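Local coordinates for protein sorbitol-6-phosphate dehydrogenase (Erwinia amylovora CFBP1430, PDB 5O3Z) that probably catalyses the NAD-dependent interconversion of sorbitol 6-phosphate and fructose 6-phosphate, as a sorbitol-6-phosphate 2-dehydrogenase of the short-chain dehydrogenase/reductase family, at residues 57-62 against 78-83; 117-121 against 164-169. All blocks are in the same frame, centred on the assembly; numbering follows the deposited sequence.

Contact 1 of 2, residues 57-62 against 78-83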
loop_
_atom_site.group_PDB
_atom_site.type_symbol
_atom_site.label_atom_id
_atom_site.label_comp_id
_atom_site.label_asym_id
_atom_site.label_seq_id
_atom_site.Cartn_x
_atom_site.Cartn_y
_atom_site.Cartn_z
ATOM N N GLY A 57 -17.700 33.898 -23.247
ATOM C CA GLY A 57 -18.564 32.807 -22.758
ATOM C C GLY A 57 -17.810 31.485 -22.644
ATOM O O GLY A 57 -18.423 30.444 -22.466
ATOM N N ARG A 58 -16.487 31.540 -22.739
ATOM C CA ARG A 58 -15.672 30.345 -22.537
ATOM C C ARG A 58 -15.514 30.040 -21.061
ATOM O O ARG A 58 -15.664 28.873 -20.660
ATOM C CB ARG A 58 -14.299 30.480 -23.151
ATOM C CG ARG A 58 -13.508 29.171 -23.070
ATOM C CD ARG A 58 -12.840 28.886 -24.374
ATOM N NE ARG A 58 -13.239 27.642 -24.985
ATOM C CZ ARG A 58 -12.470 26.976 -25.842
ATOM N NH1 ARG A 58 -12.908 25.833 -26.364
ATOM N NH2 ARG A 58 -11.291 27.459 -26.214
ATOM N N ALA A 59 -15.208 31.094 -20.305
ATOM C CA ALA A 59 -15.082 31.065 -18.846
ATOM C C ALA A 59 -16.035 32.062 -18.089
ATOM O O ALA A 59 -16.251 33.212 -18.545
ATOM C CB ALA A 59 -13.659 31.335 -18.471
ATOM N N TYR A 60 -16.593 31.613 -16.968
ATOM C CA TYR A 60 -17.286 32.481 -15.977
ATOM C C TYR A 60 -16.691 32.284 -14.583
ATOM O O TYR A 60 -16.252 31.161 -14.209
ATOM C CB TYR A 60 -18.773 32.183 -15.915
ATOM C CG TYR A 60 -19.496 32.645 -17.133
ATOM C CD1 TYR A 60 -19.533 31.843 -18.297
ATOM C CD2 TYR A 60 -20.128 33.911 -17.165
ATOM C CE1 TYR A 60 -20.189 32.278 -19.457
ATOM C CE2 TYR A 60 -20.775 34.351 -18.328
ATOM C CZ TYR A 60 -20.805 33.543 -19.455
ATOM O OH TYR A 60 -21.457 33.999 -20.560
ATOM N N GLY A 61 -16.609 33.379 -13.834
ATOM C CA GLY A 61 -16.131 33.361 -12.453
ATOM C C GLY A 61 -17.304 33.247 -11.475
ATOM O O GLY A 61 -18.368 33.887 -11.676
ATOM N N PHE A 62 -17.121 32.469 -10.413
ATOM C CA PHE A 62 -18.168 32.263 -9.381
ATOM C C PHE A 62 -17.531 32.352 -8.007
ATOM O O PHE A 62 -16.378 32.006 -7.862
ATOM C CB PHE A 62 -18.789 30.900 -9.489
ATOM C CG PHE A 62 -19.485 30.648 -10.787
ATOM C CD1 PHE A 62 -18.735 30.333 -11.921
ATOM C CD2 PHE A 62 -20.866 30.651 -10.886
ATOM C CE1 PHE A 62 -19.348 30.060 -13.109
ATOM C CE2 PHE A 62 -21.486 30.425 -12.103
ATOM C CZ PHE A 62 -20.727 30.099 -13.209
ATOM N N ALA A 78 -25.703 27.862 -10.105
ATOM C CA ALA A 78 -25.120 28.886 -10.943
ATOM C C ALA A 78 -24.375 28.330 -12.161
ATOM O O ALA A 78 -24.525 28.801 -13.302
ATOM C CB ALA A 78 -24.186 29.748 -10.112
ATOM N N VAL A 79 -23.570 27.299 -11.949
ATOM C CA VAL A 79 -22.895 26.667 -13.066
ATOM C C VAL A 79 -23.885 26.028 -14.016
ATOM O O VAL A 79 -23.689 26.146 -15.208
ATOM C CB VAL A 79 -21.834 25.599 -12.589
ATOM C CG1 VAL A 79 -21.235 24.875 -13.776
ATOM C CG2 VAL A 79 -20.709 26.253 -11.806
ATOM N N ASP A 80 -24.946 25.375 -13.523
ATOM C CA ASP A 80 -25.920 24.715 -14.381
ATOM C C ASP A 80 -26.665 25.766 -15.180
ATOM O O ASP A 80 -26.773 25.647 -16.389
ATOM C CB ASP A 80 -26.918 23.921 -13.559
ATOM C CG ASP A 80 -27.893 23.116 -14.404
ATOM O OD1 ASP A 80 -27.573 22.632 -15.530
ATOM O OD2 ASP A 80 -28.977 22.854 -13.902
ATOM N N GLU A 81 -27.164 26.801 -14.513
ATOM C CA GLU A 81 -27.816 27.937 -15.215
ATOM C C GLU A 81 -26.931 28.436 -16.351
ATOM O O GLU A 81 -27.408 28.599 -17.476
ATOM C CB GLU A 81 -28.032 29.154 -14.283
ATOM C CG GLU A 81 -28.981 28.985 -13.084
ATOM C CD GLU A 81 -28.684 29.990 -11.938
ATOM O OE1 GLU A 81 -28.055 31.066 -12.162
ATOM O OE2 GLU A 81 -29.077 29.710 -10.783
ATOM N N THR A 82 -25.636 28.653 -16.052
ATOM C CA THR A 82 -24.660 29.223 -16.975
ATOM C C THR A 82 -24.196 28.335 -18.187
ATOM O O THR A 82 -24.257 28.792 -19.357
ATOM C CB THR A 82 -23.448 29.721 -16.169
ATOM O OG1 THR A 82 -23.900 30.635 -15.168
ATOM C CG2 THR A 82 -22.377 30.411 -17.046
ATOM N N PHE A 83 -23.712 27.108 -17.936
ATOM C CA PHE A 83 -23.272 26.198 -18.992
ATOM C C PHE A 83 -24.230 25.098 -19.292
ATOM O O PHE A 83 -24.044 24.420 -20.252
ATOM C CB PHE A 83 -21.906 25.556 -18.674
ATOM C CG PHE A 83 -20.815 26.537 -18.390
ATOM C CD1 PHE A 83 -20.123 27.150 -19.427
ATOM C CD2 PHE A 83 -20.477 26.859 -17.094
ATOM C CE1 PHE A 83 -19.099 28.041 -19.172
ATOM C CE2 PHE A 83 -19.469 27.786 -16.829
ATOM C CZ PHE A 83 -18.766 28.352 -17.873
#
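Strand 59-62 and the last turns of the helix at 78-83 run nearly antiparallel, at 158°, with axes 10.3 Å apart, and meet through aromatic side chains. Ring-to-ring contact comes first: the edge of Tyr60 is directed at the face of Phe83 in an offset edge-to-face pair, centroids 5.7 Å apart and planes at 76°, with Tyr60 CD1 3.6 Å from Phe83 CZ. Two CH-pi contacts follow. Thr82 CG2 sits over a face of Tyr60, 3.7 Å from its centroid, and Val79 CG2 lies over a face of Phe62, 4.2 Å from its centroid. Purely apolar packing completes the set, as Phe62 CE2 reaches Ala78 CB at 3.4 Å. The alternation of the strand puts Tyr60 and Phe62 on the helix side, while Ala59 turns away toward Ala47 and Ile50 of helix 40-54. This is the edge of the Rossmann sheet: strand 59-63, one of its two outermost within the chain, is hydrogen-bonded to strand 32-37, and helix 69-83 packs over one face. The Thr82 hydroxyl is spent within its helix, Thr82 OG1 to Ala78 O at 2.7 Å; with aromatic, CH-pi and apolar pairs between the segments, the contact depends on shape and apolar burial rather than polar pairing.

Contact 2 of 2, residues 117-121 against 164-169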
loop_
_atom_site.group_PDB
_atom_site.type_symbol
_atom_site.label_atom_id
_atom_site.label_comp_id
_atom_site.label_asym_id
_atom_site.label_seq_id
_atom_site.Cartn_x
_atom_site.Cartn_y
_atom_site.Cartn_z
ATOM N N LEU A 117 -11.388 18.377 3.313
ATOM C CA LEU A 117 -12.198 17.212 3.286
ATOM C C LEU A 117 -13.654 17.489 3.131
ATOM O O LEU A 117 -14.250 16.955 2.236
ATOM C CB LEU A 117 -11.914 16.339 4.533
ATOM C CG LEU A 117 -12.415 14.911 4.656
ATOM C CD1 LEU A 117 -12.076 14.135 3.385
ATOM C CD2 LEU A 117 -11.723 14.312 5.890
ATOM N N VAL A 118 -14.278 18.293 4.006
ATOM C CA VAL A 118 -15.707 18.500 3.892
ATOM C C VAL A 118 -16.056 19.263 2.566
ATOM O O VAL A 118 -17.061 18.981 1.909
ATOM C CB VAL A 118 -16.239 19.263 5.123
ATOM C CG1 VAL A 118 -17.627 19.815 4.881
ATOM C CG2 VAL A 118 -16.187 18.378 6.354
ATOM N N GLY A 119 -15.208 20.192 2.180
ATOM C CA GLY A 119 -15.381 20.881 0.904
ATOM C C GLY A 119 -15.374 19.916 -0.243
ATOM O O GLY A 119 -16.154 20.052 -1.181
ATOM N N TYR A 120 -14.521 18.890 -0.136
ATOM C CA TYR A 120 -14.404 17.928 -1.203
ATOM C C TYR A 120 -15.642 17.096 -1.270
ATOM O O TYR A 120 -16.129 16.814 -2.353
ATOM C CB TYR A 120 -13.088 17.133 -1.093
ATOM C CG TYR A 120 -12.902 15.971 -2.096
ATOM C CD1 TYR A 120 -13.348 16.044 -3.410
ATOM C CD2 TYR A 120 -12.148 14.857 -1.751
ATOM C CE1 TYR A 120 -13.160 14.991 -4.312
ATOM C CE2 TYR A 120 -11.946 13.787 -2.632
ATOM C CZ TYR A 120 -12.427 13.881 -3.921
ATOM O OH TYR A 120 -12.231 12.888 -4.813
ATOM N N PHE A 121 -16.190 16.716 -0.108
ATOM C CA PHE A 121 -17.437 15.962 -0.020
ATOM C C PHE A 121 -18.592 16.858 -0.585
ATOM O O PHE A 121 -19.323 16.442 -1.444
ATOM C CB PHE A 121 -17.642 15.536 1.465
ATOM C CG PHE A 121 -19.025 15.198 1.828
ATOM C CD1 PHE A 121 -19.541 13.975 1.580
ATOM C CD2 PHE A 121 -19.853 16.173 2.398
ATOM C CE1 PHE A 121 -20.852 13.673 1.912
ATOM C CE2 PHE A 121 -21.142 15.901 2.745
ATOM C CZ PHE A 121 -21.656 14.636 2.515
ATOM N N GLY A 164 -7.769 11.217 4.515
ATOM C CA GLY A 164 -9.228 11.163 4.443
ATOM C C GLY A 164 -9.762 11.432 3.055
ATOM O O GLY A 164 -10.659 10.722 2.579
ATOM N N GLY A 165 -9.108 12.330 2.349
ATOM C CA GLY A 165 -9.457 12.490 0.913
ATOM C C GLY A 165 -9.316 11.223 0.041
ATOM O O GLY A 165 -10.075 11.011 -0.882
ATOM N N VAL A 166 -8.288 10.406 0.316
ATOM C CA VAL A 166 -8.120 9.148 -0.427
ATOM C C VAL A 166 -9.276 8.267 -0.171
ATOM O O VAL A 166 -9.851 7.724 -1.089
ATOM C CB VAL A 166 -6.815 8.448 -0.047
ATOM C CG1 VAL A 166 -6.765 7.061 -0.754
ATOM C CG2 VAL A 166 -5.657 9.373 -0.403
ATOM N N GLY A 167 -9.617 8.145 1.101
ATOM C CA GLY A 167 -10.811 7.369 1.502
ATOM C C GLY A 167 -12.098 7.833 0.826
ATOM O O GLY A 167 -12.884 7.024 0.335
ATOM N N LEU A 168 -12.297 9.151 0.827
ATOM C CA LEU A 168 -13.485 9.706 0.150
ATOM C C LEU A 168 -13.459 9.429 -1.351
ATOM O O LEU A 168 -14.427 8.907 -1.897
ATOM C CB LEU A 168 -13.633 11.195 0.436
ATOM C CG LEU A 168 -14.849 11.814 -0.221
ATOM C CD1 LEU A 168 -16.145 11.106 0.135
ATOM C CD2 LEU A 168 -14.928 13.238 0.131
ATOM N N THR A 169 -12.291 9.636 -1.984
ATOM C CA THR A 169 -12.080 9.257 -3.393
ATOM C C THR A 169 -12.441 7.791 -3.679
ATOM O O THR A 169 -13.093 7.532 -4.673
ATOM C CB THR A 169 -10.641 9.573 -3.891
ATOM O OG1 THR A 169 -10.449 10.953 -4.176
ATOM C CG2 THR A 169 -10.304 8.775 -5.102
#
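Two helical segments lie almost parallel, crossing at -16° with axes 10.1 Å apart, and side chains of one fill gaps left by glycines of the other. Leu117 pushes CD1 against the bare backbone at Gly164 and Gly165, 3.6 Å from both Gly164 C and Gly165 N; a beta carbon on Gly164 would come 2.9 Å from Leu117 CD2, so the hollow exists because that side chain is missing. In return Leu168 points toward the other helix and sets CD2 among Leu117, Tyr120 and Phe121, 3.7 Å from both Tyr120 CD2 and Phe121 CA. Helices 106-133 and 156-176 cover the same side of the Rossmann sheet, and in classical short-chain dehydrogenases this helix pair forms the main dimer interface. Accordingly, the outer side meets the second subunit, where the Phe121 ring stacks on Phe109 of that subunit and Leu168 packs on its Ser156. The Tyr120 side chain reaches the sheet, touching Ile140, Gln142 and Val183, and Tyr120 CE2 lies 3.8 Å from Gly165 O. Past the glycine, Tyr120 OH and Thr169 OG1 are hydrogen-bonded at 2.7 Å, and Thr169 OG1 is also hydrogen-bonded to Ser185 OG on strand 182-188.

Contacts 1 and 2 come one after the other along the chain: contact 1 joins a helix to the parallel sheet, contact 2 joins two helices lying on it. Contact 1 belongs to its outer end, at strand 59-63; contact 2 lies over strands 139-145 and 182-188. Their centres are about 25 Å apart and their nearest atoms about 13 Å. Contact 1 is a surface contact about 19 Å from the chain centre, with no other subunit against it, whereas 117-121 against 164-169 is buried, about 11 Å from that centre, and adjoins the second subunit. In SDR enzymes the dinucleotide lies at the C-terminal ends of the strands, and the catalytic YxxxK motif typically sits on the helix corresponding to 156-176.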